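Local structure of extracellular sialidase/neuraminidase, putative (Aspergillus fumigatus, 2XZI) at residues Arg150-Thr156 and Lys167-Thr172; Thr106-Asp110 and Leu198-Ala202; Tyr347-Val353 and Ile370-Asn376; Asp110-Tyr116 and Pro213-Trp218. The protein acts as a KDNase, an extracellular sialidase that probably hydrolyses terminal deaminoneuraminic acid (KDN) residues from glycans. Where two conformers were deposited one is given. Numbering follows the deposited sequence.

Contact 1: residues Arg150-Thr156 and Lys167-Thr172; sequences RRHLYLT and KPVDLT
This is an antiparallel beta hairpin, made by the third and fourth strands of one blade of the sialidase beta-propeller. Residues 152-156 are extended, as are 167-170. P168 packs its CB 3.5 Å from Y154 CD2. V169 forms the hydrogen-bonded pair with L155: L155 N to V169 O and V169 N to L155 O are both 2.9 Å. D170 faces Y154 in a non-hydrogen-bonded pair, CA to CA 4.5 Å. Its CB lies over the Y154 ring, a CH-pi contact 3.9 Å from the centroid. With chi1 t, D170 OD2 accepts from H152 ND1 at 2.6 Å, and D170 OD1 accepts from T172 N at 3.0 Å, an Asx turn. L171 (phi/psi -108/14) leaves the strand and is the N-cap residue of the short helix 172-175. Its N donates to L153 O at 2.8 Å, and its CD1 reaches L155 CB at 3.9 Å. T172 OG1 accepts from L153 N at 2.9 Å, while T172 CG2 sits over the R150 guanidinium, 3.5 Å from R150 CZ.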
loop_
_atom_site.group_PDB
_atom_site.type_symbol
_atom_site.label_atom_id
_atom_site.label_comp_id
_atom_site.label_asym_id
_atom_site.label_seq_id
_atom_site.Cartn_x
_atom_site.Cartn_y
_atom_site.Cartn_z
ATOM N N ARG A 150 6.216 -4.155 21.705
ATOM C CA ARG A 150 4.952 -4.074 20.950
ATOM C C ARG A 150 5.172 -3.360 19.642
ATOM O O ARG A 150 6.195 -2.699 19.447
ATOM C CB ARG A 150 3.845 -3.361 21.735
ATOM C CG ARG A 150 4.077 -1.869 21.984
ATOM C CD ARG A 150 3.007 -1.248 22.882
ATOM N NE ARG A 150 1.678 -1.299 22.264
ATOM C CZ ARG A 150 0.614 -0.590 22.637
ATOM N NH1 ARG A 150 0.681 0.274 23.643
ATOM N NH2 ARG A 150 -0.522 -0.717 21.976
ATOM N N ARG A 151 4.210 -3.513 18.740
ATOM C CA ARG A 151 4.202 -2.720 17.519
ATOM C C ARG A 151 3.690 -1.312 17.821
ATOM O O ARG A 151 2.630 -1.137 18.450
ATOM C CB ARG A 151 3.376 -3.420 16.446
ATOM C CG ARG A 151 4.049 -4.681 15.929
ATOM C CD ARG A 151 4.880 -4.392 14.690
ATOM N NE ARG A 151 4.002 -4.246 13.530
ATOM C CZ ARG A 151 4.416 -4.020 12.289
ATOM N NH1 ARG A 151 5.711 -3.846 12.034
ATOM N NH2 ARG A 151 3.518 -3.947 11.319
ATOM N N HIS A 152 4.451 -0.313 17.385
ATOM C CA HIS A 152 4.094 1.109 17.560
ATOM C C HIS A 152 3.502 1.663 16.285
ATOM O O HIS A 152 3.683 1.086 15.222
ATOM C CB HIS A 152 5.326 1.935 17.950
ATOM C CG HIS A 152 5.831 1.645 19.327
ATOM N ND1 HIS A 152 6.035 2.638 20.262
ATOM C CD2 HIS A 152 6.179 0.481 19.929
ATOM C CE1 HIS A 152 6.466 2.097 21.387
ATOM N NE2 HIS A 152 6.575 0.794 21.209
ATOM N N LEU A 153 2.783 2.770 16.423
ATOM C CA LEU A 153 2.190 3.499 15.323
ATOM C C LEU A 153 2.784 4.889 15.333
ATOM O O LEU A 153 2.684 5.615 16.332
ATOM C CB LEU A 153 0.664 3.575 15.485
ATOM C CG LEU A 153 -0.060 4.372 14.392
ATOM C CD1 LEU A 153 -0.149 3.517 13.145
ATOM C CD2 LEU A 153 -1.429 4.752 14.831
ATOM N N TYR A 154 3.435 5.237 14.229
ATOM C CA TYR A 154 4.092 6.516 14.053
ATOM C C TYR A 154 3.444 7.345 12.961
ATOM O O TYR A 154 2.837 6.806 12.031
ATOM C CB TYR A 154 5.543 6.256 13.692
ATOM C CG TYR A 154 6.456 6.070 14.889
ATOM C CD1 TYR A 154 6.665 4.808 15.464
ATOM C CD2 TYR A 154 7.134 7.154 15.436
ATOM C CE1 TYR A 154 7.537 4.648 16.541
ATOM C CE2 TYR A 154 8.008 6.987 16.522
ATOM C CZ TYR A 154 8.192 5.749 17.072
ATOM O OH TYR A 154 9.062 5.605 18.139
ATOM N N LEU A 155 3.606 8.659 13.064
ATOM C CA LEU A 155 3.139 9.575 12.030
ATOM C C LEU A 155 4.221 10.570 11.663
ATOM O O LEU A 155 4.786 11.234 12.532
ATOM C CB LEU A 155 1.883 10.318 12.502
ATOM C CG LEU A 155 1.287 11.331 11.525
ATOM C CD1 LEU A 155 0.735 10.666 10.248
ATOM C CD2 LEU A 155 0.200 12.161 12.217
ATOM N N THR A 156 4.507 10.659 10.369
ATOM C CA THR A 156 5.340 11.733 9.835
ATOM C C THR A 156 4.533 12.466 8.767
ATOM O O THR A 156 3.500 11.969 8.287
ATOM C CB THR A 156 6.680 11.186 9.295
ATOM O OG1 THR A 156 7.416 12.253 8.673
ATOM C CG2 THR A 156 6.458 10.080 8.274
ATOM N N LYS A 167 10.487 14.249 11.715
ATOM C CA LYS A 167 10.842 13.089 12.535
ATOM C C LYS A 167 9.537 12.420 12.973
ATOM O O LYS A 167 8.655 13.096 13.504
ATOM C CB LYS A 167 11.639 13.493 13.773
ATOM C CG LYS A 167 12.059 12.293 14.611
ATOM C CD LYS A 167 13.189 12.647 15.569
ATOM C CE LYS A 167 13.086 11.838 16.848
ATOM N NZ LYS A 167 12.053 12.392 17.761
ATOM N N PRO A 168 9.407 11.103 12.724
ATOM C CA PRO A 168 8.123 10.477 13.063
ATOM C C PRO A 168 7.764 10.603 14.539
ATOM O O PRO A 168 8.635 10.445 15.402
ATOM C CB PRO A 168 8.333 9.014 12.676
ATOM C CG PRO A 168 9.400 9.056 11.605
ATOM C CD PRO A 168 10.328 10.151 12.071
ATOM N N VAL A 169 6.497 10.908 14.797
ATOM C CA VAL A 169 5.975 11.049 16.148
ATOM C C VAL A 169 5.216 9.779 16.537
ATOM O O VAL A 169 4.412 9.246 15.764
ATOM C CB VAL A 169 5.041 12.258 16.283
ATOM C CG1 VAL A 169 4.504 12.374 17.735
ATOM C CG2 VAL A 169 5.777 13.540 15.895
ATOM N N ASP A 170 5.456 9.306 17.750
ATOM C CA ASP A 170 4.864 8.055 18.233
ATOM C C ASP A 170 3.444 8.321 18.757
ATOM O O ASP A 170 3.256 9.037 19.741
ATOM C CB ASP A 170 5.786 7.408 19.283
ATOM C CG ASP A 170 5.360 6.009 19.668
ATOM O OD1 ASP A 170 4.179 5.678 19.481
ATOM O OD2 ASP A 170 6.205 5.243 20.156
ATOM N N LEU A 171 2.454 7.772 18.058
ATOM C CA LEU A 171 1.051 7.979 18.396
ATOM C C LEU A 171 0.404 6.735 18.984
ATOM O O LEU A 171 -0.824 6.691 19.116
ATOM C CB LEU A 171 0.256 8.509 17.199
ATOM C CG LEU A 171 0.635 9.910 16.694
ATOM C CD1 LEU A 171 -0.362 10.407 15.650
ATOM C CD2 LEU A 171 0.715 10.914 17.843
ATOM N N THR A 172 1.224 5.764 19.377
ATOM C CA THR A 172 0.748 4.466 19.884
ATOM C C THR A 172 -0.230 4.615 21.037
ATOM O O THR A 172 -1.296 3.995 21.023
ATOM C CB THR A 172 1.921 3.594 20.332
ATOM O OG1 THR A 172 2.827 3.445 19.239
ATOM C CG2 THR A 172 1.473 2.190 20.737
HETATM O O HOH W 1 8.285 6.488 21.381
#

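Contact 2: residues Thr106-Asp110 and Leu198-Ala202; sequences TPVVD and LVIPA
This is a buried, apolar face-to-face contact between strands of two successive propeller blades. Strand 106-109 belongs to one four-stranded sheet and strand 198-202 to the next. The short axes run nearly antiparallel, at 171°, and approach to 8.3 Å, too far for backbone pairing. Side chains fill the gap and bury 286 Å². T106 and V108 point toward the other strand, as do L198 and I200, and T106 lies opposite I200 (CA to CA 7.5 Å). T106 CG2 meets I200 CG2 at 3.7 Å. V108, chi1 p, places CG1 4.1 Å from L198 CD1 and 4.2 Å from I200 CG1. At the end of the strand D110 OD2 lies 3.5 Å from L198 CD1, while the D110 carboxylate is held by R216. Alternate residues turn away: P107 and V109 pack on strand 37-45 of the preceding blade, and V199 packs on strand 230-234 of the following one. The contact is thus one layer among packed blades, with strand 115-122 also lining it through F118 and Y116.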
loop_
_atom_site.group_PDB
_atom_site.type_symbol
_atom_site.label_atom_id
_atom_site.label_comp_id
_atom_site.label_asym_id
_atom_site.label_seq_id
_atom_site.Cartn_x
_atom_site.Cartn_y
_atom_site.Cartn_z
ATOM N N THR A 106 1.492 3.977 4.963
ATOM C CA THR A 106 0.076 4.253 4.697
ATOM C C THR A 106 -0.119 5.772 4.583
ATOM O O THR A 106 -0.471 6.443 5.555
ATOM C CB THR A 106 -0.834 3.630 5.775
ATOM O OG1 THR A 106 -0.440 2.274 5.989
ATOM C CG2 THR A 106 -2.295 3.646 5.344
ATOM N N PRO A 107 0.112 6.311 3.379
ATOM C CA PRO A 107 0.034 7.755 3.131
ATOM C C PRO A 107 -1.378 8.229 2.831
ATOM O O PRO A 107 -2.202 7.464 2.317
ATOM C CB PRO A 107 0.943 7.943 1.912
ATOM C CG PRO A 107 0.785 6.650 1.155
ATOM C CD PRO A 107 0.723 5.595 2.239
ATOM N N VAL A 108 -1.658 9.504 3.119
ATOM C CA VAL A 108 -2.857 10.173 2.650
ATOM C C VAL A 108 -2.519 11.645 2.393
ATOM O O VAL A 108 -1.881 12.288 3.221
ATOM C CB VAL A 108 -4.053 10.008 3.639
ATOM C CG1 VAL A 108 -3.718 10.543 5.039
ATOM C CG2 VAL A 108 -5.352 10.615 3.055
ATOM N N VAL A 109 -2.983 12.147 1.260
ATOM C CA VAL A 109 -2.764 13.532 0.895
ATOM C C VAL A 109 -3.951 14.359 1.393
ATOM O O VAL A 109 -5.099 14.085 1.057
ATOM C CB VAL A 109 -2.589 13.704 -0.627
ATOM C CG1 VAL A 109 -2.404 15.200 -0.969
ATOM C CG2 VAL A 109 -1.410 12.864 -1.158
ATOM N N ASP A 110 -3.654 15.368 2.213
ATOM C CA ASP A 110 -4.700 16.261 2.729
ATOM C C ASP A 110 -4.946 17.451 1.796
ATOM O O ASP A 110 -4.170 17.669 0.864
ATOM C CB ASP A 110 -4.385 16.716 4.156
ATOM C CG ASP A 110 -5.635 16.883 5.015
ATOM O OD1 ASP A 110 -6.753 17.042 4.460
ATOM O OD2 ASP A 110 -5.488 16.853 6.254
ATOM N N LEU A 198 -10.503 12.584 7.013
ATOM C CA LEU A 198 -9.550 11.563 6.559
ATOM C C LEU A 198 -9.889 10.230 7.199
ATOM O O LEU A 198 -10.296 10.171 8.360
ATOM C CB LEU A 198 -8.117 11.933 6.923
ATOM C CG LEU A 198 -7.595 13.285 6.417
ATOM C CD1 LEU A 198 -6.123 13.452 6.754
ATOM C CD2 LEU A 198 -7.787 13.408 4.917
ATOM N N VAL A 199 -9.705 9.146 6.449
ATOM C CA VAL A 199 -9.872 7.810 7.003
ATOM C C VAL A 199 -8.672 6.976 6.585
ATOM O O VAL A 199 -8.373 6.841 5.382
ATOM C CB VAL A 199 -11.168 7.103 6.519
ATOM C CG1 VAL A 199 -11.332 5.772 7.249
ATOM C CG2 VAL A 199 -12.380 7.959 6.784
ATOM N N ILE A 200 -7.993 6.440 7.597
ATOM C CA ILE A 200 -6.813 5.598 7.420
ATOM C C ILE A 200 -7.128 4.199 7.949
ATOM O O ILE A 200 -7.508 4.044 9.117
ATOM C CB ILE A 200 -5.576 6.227 8.122
ATOM C CG1 ILE A 200 -5.285 7.641 7.568
ATOM C CG2 ILE A 200 -4.354 5.310 7.999
ATOM C CD1 ILE A 200 -6.102 8.807 8.230
ATOM N N PRO A 201 -7.005 3.180 7.095
ATOM C CA PRO A 201 -7.335 1.835 7.569
ATOM C C PRO A 201 -6.206 1.257 8.391
ATOM O O PRO A 201 -5.035 1.439 8.057
ATOM C CB PRO A 201 -7.512 1.042 6.271
ATOM C CG PRO A 201 -6.552 1.696 5.312
ATOM C CD PRO A 201 -6.556 3.172 5.685
ATOM N N ALA A 202 -6.555 0.539 9.448
ATOM C CA ALA A 202 -5.589 -0.120 10.309
ATOM C C ALA A 202 -6.127 -1.431 10.849
ATOM O O ALA A 202 -7.297 -1.789 10.612
ATOM C CB ALA A 202 -5.156 0.798 11.455
#

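Contact 3: residues Tyr347-Val353 and Ile370-Asn376; sequences YKIGALV and IIWRRFN
Six backbone hydrogen bonds join these antiparallel strands. I349 N to F375 O is 2.8 Å and F375 N to I349 O 3.0 Å. A351 N to R373 O and R373 N to A351 O are both 2.8 Å. V353 N to I371 O is 2.9 Å and I371 N to V353 O 2.8 Å. G350-R374 and L352-W372 are the non-hydrogen-bonded pairs. The axes approach to 4.6 Å at 163°. The arginine charges go elsewhere: R373 salt-bridges E335 and R374 salt-bridges D346. On the face of I349, A351 and R373, F375 (chi1 p) puts CE1 3.7 Å from I349 CB and CE2 4.2 Å from A351 CB. On the other face W372 (chi1 t) brings CH2 to 3.5 Å from G350 CA, where a CB would clash. L352 CD2 lies 3.6 Å from W372 CE3. The pair is the middle of a propeller blade, between N-terminal strand 12-18, beside 368-375, and strand 334-343. This blade closes the ring; L352 and W372 pack on strand 37-45 of the next.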
loop_
_atom_site.group_PDB
_atom_site.type_symbol
_atom_site.label_atom_id
_atom_site.label_comp_id
_atom_site.label_asym_id
_atom_site.label_seq_id
_atom_site.Cartn_x
_atom_site.Cartn_y
_atom_site.Cartn_z
ATOM N N TYR A 347 -4.761 11.133 -16.265
ATOM C CA TYR A 347 -5.925 10.263 -16.498
ATOM C C TYR A 347 -5.510 8.802 -16.692
ATOM O O TYR A 347 -6.046 8.094 -17.545
ATOM C CB TYR A 347 -6.766 10.772 -17.682
ATOM C CG TYR A 347 -7.102 12.243 -17.598
ATOM C CD1 TYR A 347 -8.129 12.689 -16.771
ATOM C CD2 TYR A 347 -6.395 13.188 -18.344
ATOM C CE1 TYR A 347 -8.433 14.044 -16.674
ATOM C CE2 TYR A 347 -6.696 14.539 -18.255
ATOM C CZ TYR A 347 -7.710 14.955 -17.419
ATOM O OH TYR A 347 -8.011 16.299 -17.343
ATOM N N LYS A 348 -4.538 8.373 -15.896
ATOM C CA LYS A 348 -4.163 6.963 -15.821
ATOM C C LYS A 348 -4.300 6.484 -14.388
ATOM O O LYS A 348 -4.456 7.278 -13.446
ATOM C CB LYS A 348 -2.717 6.706 -16.273
ATOM C CG LYS A 348 -2.258 7.370 -17.554
ATOM C CD LYS A 348 -2.942 6.823 -18.766
ATOM C CE LYS A 348 -2.294 7.381 -20.030
ATOM N NZ LYS A 348 -2.497 8.835 -20.305
ATOM N N ILE A 349 -4.278 5.168 -14.241
ATOM C CA ILE A 349 -4.075 4.531 -12.956
ATOM C C ILE A 349 -2.569 4.207 -12.830
ATOM O O ILE A 349 -1.937 3.666 -13.745
ATOM C CB ILE A 349 -4.954 3.264 -12.818
ATOM C CG1 ILE A 349 -6.456 3.642 -12.817
ATOM C CG2 ILE A 349 -4.627 2.496 -11.541
ATOM C CD1 ILE A 349 -7.383 2.489 -13.080
ATOM N N GLY A 350 -1.981 4.596 -11.714
ATOM C CA GLY A 350 -0.607 4.254 -11.420
ATOM C C GLY A 350 -0.609 3.241 -10.309
ATOM O O GLY A 350 -1.231 3.458 -9.279
ATOM N N ALA A 351 0.066 2.121 -10.530
ATOM C CA ALA A 351 0.086 1.028 -9.576
ATOM C C ALA A 351 1.509 0.583 -9.274
ATOM O O ALA A 351 2.324 0.431 -10.184
ATOM C CB ALA A 351 -0.740 -0.143 -10.094
ATOM N N LEU A 352 1.786 0.367 -7.994
ATOM C CA LEU A 352 2.993 -0.325 -7.558
ATOM C C LEU A 352 2.621 -1.751 -7.252
ATOM O O LEU A 352 1.598 -1.994 -6.619
ATOM C CB LEU A 352 3.575 0.335 -6.305
ATOM C CG LEU A 352 4.175 1.716 -6.462
ATOM C CD1 LEU A 352 4.567 2.264 -5.111
ATOM C CD2 LEU A 352 5.395 1.727 -7.425
ATOM N N VAL A 353 3.458 -2.691 -7.692
ATOM C CA VAL A 353 3.187 -4.120 -7.512
ATOM C C VAL A 353 4.490 -4.840 -7.157
ATOM O O VAL A 353 5.510 -4.680 -7.848
ATOM C CB VAL A 353 2.575 -4.780 -8.793
ATOM C CG1 VAL A 353 2.062 -6.191 -8.477
ATOM C CG2 VAL A 353 1.446 -3.926 -9.390
ATOM N N ILE A 370 9.971 -3.969 -6.759
ATOM C CA ILE A 370 8.660 -3.355 -6.950
ATOM C C ILE A 370 8.536 -2.735 -8.339
ATOM O O ILE A 370 9.380 -1.951 -8.756
ATOM C CB ILE A 370 8.321 -2.341 -5.818
ATOM C CG1 ILE A 370 8.339 -3.047 -4.461
ATOM C CG2 ILE A 370 6.972 -1.693 -6.081
ATOM C CD1 ILE A 370 8.226 -2.103 -3.240
ATOM N N ILE A 371 7.469 -3.119 -9.034
ATOM C CA ILE A 371 7.176 -2.663 -10.387
ATOM C C ILE A 371 6.240 -1.469 -10.325
ATOM O O ILE A 371 5.325 -1.447 -9.493
ATOM C CB ILE A 371 6.496 -3.798 -11.214
ATOM C CG1 ILE A 371 7.369 -5.054 -11.319
ATOM C CG2 ILE A 371 6.024 -3.300 -12.597
ATOM C CD1 ILE A 371 8.828 -4.815 -11.422
ATOM N N TRP A 372 6.485 -0.477 -11.184
ATOM C CA TRP A 372 5.558 0.628 -11.414
ATOM C C TRP A 372 4.822 0.450 -12.734
ATOM O O TRP A 372 5.439 0.205 -13.778
ATOM C CB TRP A 372 6.332 1.938 -11.423
ATOM C CG TRP A 372 5.614 3.159 -11.896
ATOM C CD1 TRP A 372 5.920 3.883 -13.019
ATOM C CD2 TRP A 372 4.530 3.845 -11.253
ATOM N NE1 TRP A 372 5.082 4.968 -13.123
ATOM C CE2 TRP A 372 4.227 4.975 -12.052
ATOM C CE3 TRP A 372 3.774 3.611 -10.088
ATOM C CZ2 TRP A 372 3.216 5.878 -11.719
ATOM C CZ3 TRP A 372 2.760 4.511 -9.765
ATOM C CH2 TRP A 372 2.499 5.634 -10.582
ATOM N N ARG A 373 3.508 0.592 -12.692
ATOM C CA ARG A 373 2.684 0.441 -13.878
ATOM C C ARG A 373 1.828 1.669 -14.027
ATOM O O ARG A 373 1.343 2.227 -13.017
ATOM C CB ARG A 373 1.749 -0.737 -13.737
ATOM C CG ARG A 373 2.421 -2.076 -13.702
ATOM C CD ARG A 373 1.397 -3.208 -13.628
ATOM N NE ARG A 373 2.037 -4.478 -13.952
ATOM C CZ ARG A 373 2.280 -4.895 -15.192
ATOM N NH1 ARG A 373 1.927 -4.157 -16.238
ATOM N NH2 ARG A 373 2.890 -6.059 -15.385
ATOM N N ARG A 374 1.634 2.079 -15.281
ATOM C CA ARG A 374 0.587 3.024 -15.646
ATOM C C ARG A 374 -0.299 2.361 -16.676
ATOM O O ARG A 374 0.204 1.740 -17.619
ATOM C CB ARG A 374 1.184 4.303 -16.216
ATOM C CG ARG A 374 1.888 5.143 -15.182
ATOM C CD ARG A 374 2.950 6.098 -15.757
ATOM N NE ARG A 374 2.568 6.681 -17.041
ATOM C CZ ARG A 374 1.747 7.719 -17.190
ATOM N NH1 ARG A 374 1.227 8.325 -16.127
ATOM N NH2 ARG A 374 1.422 8.128 -18.417
ATOM N N PHE A 375 -1.611 2.508 -16.529
ATOM C CA PHE A 375 -2.536 2.034 -17.550
ATOM C C PHE A 375 -3.798 2.847 -17.456
ATOM O O PHE A 375 -4.103 3.400 -16.401
ATOM C CB PHE A 375 -2.828 0.528 -17.391
ATOM C CG PHE A 375 -3.134 0.097 -15.978
ATOM C CD1 PHE A 375 -4.401 0.237 -15.464
ATOM C CD2 PHE A 375 -2.153 -0.479 -15.178
ATOM C CE1 PHE A 375 -4.692 -0.169 -14.172
ATOM C CE2 PHE A 375 -2.441 -0.890 -13.885
ATOM C CZ PHE A 375 -3.726 -0.734 -13.390
ATOM N N ASN A 376 -4.525 2.962 -18.560
ATOM C CA ASN A 376 -5.802 3.651 -18.516
ATOM C C ASN A 376 -6.979 2.700 -18.393
ATOM O O ASN A 376 -6.824 1.475 -18.412
ATOM C CB ASN A 376 -5.970 4.634 -19.681
ATOM C CG ASN A 376 -5.931 3.971 -21.051
ATOM O OD1 ASN A 376 -5.785 2.746 -21.193
ATOM N ND2 ASN A 376 -6.051 4.797 -22.076
#

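Contact 4: residues Asp110-Tyr116 and Pro213-Trp218; sequences DDDNTIY and PGNRTW
Two loops of neighbouring propeller blades meet around a buried carboxylate. D110 to N113 is a type I turn linking strands 101-109 and 115-122, with N113 N to D110 O at 2.9 Å and D110 N to T114 O at 2.9 Å. The D110 side chain (chi1 -145°) takes four N-H donors. R216 NH2 gives to D110 OD1 at 2.7 Å and R216 NE to D110 OD2 at 2.8 Å, a two-pronged salt bridge. D111 N also gives to D110 OD1, and G214 N to D110 OD2, both at 2.8 Å. R216 NH2 has a second acceptor in G196 O. D112 looks after its own turn: OD1 accepts from T114 N at 3.0 Å, an Asx turn, and OD2 from T114 OG1 at 2.6 Å. D111 salt-bridges R192. G214 has phi/psi 72/5, and a CB there would run into D112 OD2 and T114 OG1. G214 O is taken by R159. Y116 OH hydrogen-bonds a water at 2.8 Å, and that water donates to R216 O at 2.8 Å. W218 sets its six-membered ring edge-on to the Y116 face, T-shaped, these two centroids 4.9 Å apart and planes at 79°; Y116 CE1 to W218 CZ2 is 3.6 Å. The chemistry implies that D110 is a charged carboxylate, its burial paid for by R216 and two backbone N-H groups, tying one blade to the next.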
loop_
_atom_site.group_PDB
_atom_site.type_symbol
_atom_site.label_atom_id
_atom_site.label_comp_id
_atom_site.label_asym_id
_atom_site.label_seq_id
_atom_site.Cartn_x
_atom_site.Cartn_y
_atom_site.Cartn_z
ATOM N N ASP A 110 -3.654 15.368 2.213
ATOM C CA ASP A 110 -4.700 16.261 2.729
ATOM C C ASP A 110 -4.946 17.451 1.796
ATOM O O ASP A 110 -4.170 17.669 0.864
ATOM C CB ASP A 110 -4.385 16.716 4.156
ATOM C CG ASP A 110 -5.635 16.883 5.015
ATOM O OD1 ASP A 110 -6.753 17.042 4.460
ATOM O OD2 ASP A 110 -5.488 16.853 6.254
ATOM N N ASP A 111 -6.013 18.221 2.054
ATOM C CA ASP A 111 -6.496 19.265 1.123
ATOM C C ASP A 111 -5.495 20.395 0.898
ATOM O O ASP A 111 -5.510 21.060 -0.154
ATOM C CB ASP A 111 -7.796 19.914 1.628
ATOM C CG ASP A 111 -8.926 18.927 1.835
ATOM O OD1 ASP A 111 -8.833 17.767 1.374
ATOM O OD2 ASP A 111 -9.924 19.332 2.464
ATOM N N ASP A 112 -4.663 20.642 1.905
ATOM C CA ASP A 112 -3.653 21.703 1.866
ATOM C C ASP A 112 -2.358 21.230 1.220
ATOM O O ASP A 112 -1.382 21.973 1.162
ATOM C CB ASP A 112 -3.355 22.192 3.287
ATOM C CG ASP A 112 -2.719 21.116 4.160
ATOM O OD1 ASP A 112 -3.048 19.911 3.982
ATOM O OD2 ASP A 112 -1.870 21.451 5.008
ATOM N N ASN A 113 -2.375 19.980 0.752
ATOM C CA ASN A 113 -1.186 19.252 0.282
ATOM C C ASN A 113 -0.194 18.798 1.344
ATOM O O ASN A 113 0.906 18.373 1.003
ATOM C CB ASN A 113 -0.472 19.924 -0.905
ATOM C CG ASN A 113 0.250 18.923 -1.762
ATOM O OD1 ASN A 113 -0.252 17.817 -1.995
ATOM N ND2 ASN A 113 1.452 19.282 -2.222
ATOM N N THR A 114 -0.564 18.851 2.629
ATOM C CA THR A 114 0.227 18.102 3.608
ATOM C C THR A 114 0.093 16.612 3.258
ATOM O O THR A 114 -1.025 16.108 3.070
ATOM C CB THR A 114 -0.243 18.319 5.043
ATOM O OG1 THR A 114 0.044 19.675 5.419
ATOM C CG2 THR A 114 0.467 17.378 6.014
ATOM N N ILE A 115 1.220 15.932 3.145
ATOM C CA ILE A 115 1.161 14.487 2.977
ATOM C C ILE A 115 1.459 13.817 4.314
ATOM O O ILE A 115 2.562 13.912 4.841
ATOM C CB ILE A 115 2.102 13.944 1.883
ATOM C CG1 ILE A 115 1.890 14.680 0.549
ATOM C CG2 ILE A 115 1.859 12.436 1.724
ATOM C CD1 ILE A 115 2.918 15.802 0.305
ATOM N N TYR A 116 0.448 13.155 4.863
ATOM C CA TYR A 116 0.596 12.390 6.060
ATOM C C TYR A 116 1.056 10.987 5.710
ATOM O O TYR A 116 0.585 10.399 4.742
ATOM C CB TYR A 116 -0.739 12.307 6.778
ATOM C CG TYR A 116 -1.192 13.530 7.543
ATOM C CD1 TYR A 116 -0.496 13.964 8.673
ATOM C CD2 TYR A 116 -2.361 14.188 7.180
ATOM C CE1 TYR A 116 -0.951 15.064 9.407
ATOM C CE2 TYR A 116 -2.816 15.277 7.903
ATOM C CZ TYR A 116 -2.099 15.695 9.007
ATOM O OH TYR A 116 -2.561 16.760 9.764
ATOM N N PRO A 213 -7.290 20.814 7.432
ATOM C CA PRO A 213 -6.318 20.062 6.618
ATOM C C PRO A 213 -4.864 20.259 7.046
ATOM O O PRO A 213 -4.382 21.396 7.221
ATOM C CB PRO A 213 -6.562 20.612 5.222
ATOM C CG PRO A 213 -8.037 20.862 5.207
ATOM C CD PRO A 213 -8.358 21.392 6.595
ATOM N N GLY A 214 -4.166 19.141 7.216
ATOM C CA GLY A 214 -2.774 19.177 7.639
ATOM C C GLY A 214 -2.563 19.567 9.096
ATOM O O GLY A 214 -1.427 19.700 9.549
ATOM N N ASN A 215 -3.670 19.735 9.826
ATOM C CA ASN A 215 -3.626 19.980 11.280
ATOM C C ASN A 215 -4.776 19.217 11.932
ATOM O O ASN A 215 -5.514 19.736 12.792
ATOM C CB ASN A 215 -3.678 21.480 11.629
ATOM C CG ASN A 215 -2.303 22.158 11.599
ATOM O OD1 ASN A 215 -1.518 22.069 12.554
ATOM N ND2 ASN A 215 -2.018 22.861 10.508
ATOM N N ARG A 216 -4.902 17.952 11.542
ATOM C CA ARG A 216 -6.024 17.126 11.965
ATOM C C ARG A 216 -5.933 16.655 13.396
ATOM O O ARG A 216 -4.847 16.479 13.930
ATOM C CB ARG A 216 -6.135 15.892 11.062
ATOM C CG ARG A 216 -6.325 16.211 9.577
ATOM C CD ARG A 216 -7.669 16.849 9.250
ATOM N NE ARG A 216 -7.861 16.819 7.810
ATOM C CZ ARG A 216 -9.035 16.766 7.206
ATOM N NH1 ARG A 216 -10.167 16.757 7.919
ATOM N NH2 ARG A 216 -9.082 16.714 5.881
ATOM N N THR A 217 -7.096 16.463 13.997
ATOM C CA THR A 217 -7.172 15.708 15.232
ATOM C C THR A 217 -7.614 14.285 14.894
ATOM O O THR A 217 -8.482 14.061 14.038
ATOM C CB THR A 217 -8.079 16.388 16.247
ATOM O OG1 THR A 217 -9.346 16.611 15.648
ATOM C CG2 THR A 217 -7.486 17.734 16.643
ATOM N N TRP A 218 -6.984 13.330 15.557
ATOM C CA TRP A 218 -7.164 11.923 15.236
ATOM C C TRP A 218 -8.015 11.239 16.285
ATOM O O TRP A 218 -7.945 11.572 17.481
ATOM C CB TRP A 218 -5.821 11.199 15.106
ATOM C CG TRP A 218 -4.837 11.898 14.224
ATOM C CD1 TRP A 218 -3.745 12.636 14.626
ATOM C CD2 TRP A 218 -4.847 11.947 12.792
ATOM N NE1 TRP A 218 -3.089 13.141 13.528
ATOM C CE2 TRP A 218 -3.739 12.737 12.390
ATOM C CE3 TRP A 218 -5.689 11.406 11.809
ATOM C CZ2 TRP A 218 -3.440 12.980 11.042
ATOM C CZ3 TRP A 218 -5.390 11.661 10.451
ATOM C CH2 TRP A 218 -4.270 12.443 10.097
HETATM O O HOH W 2 -2.352 16.510 12.556
#

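In the fold
Along the chain contacts 2 and 4 cross, and contact 1 is nested inside both. Contact 3 follows in series. Contacts 2 and 4 share D110, have centres 10 Å apart, and join the same two successive blades. V108 N probably hydrogen-bonds Y116 O at 2.9 Å. Contact 1 is the outer hairpin of the first of these blades. It touches contact 4, 17 Å away centre to centre, where L155 CD2 packs 3.7 Å from W218 NE1. Contact 3 lies in the closing blade, its centre 29 Å from that of contact 1, on the opposite side of the chain's centre. Together they illustrate pairing within blades and packing between them, the framework that carries the sugar-binding pocket.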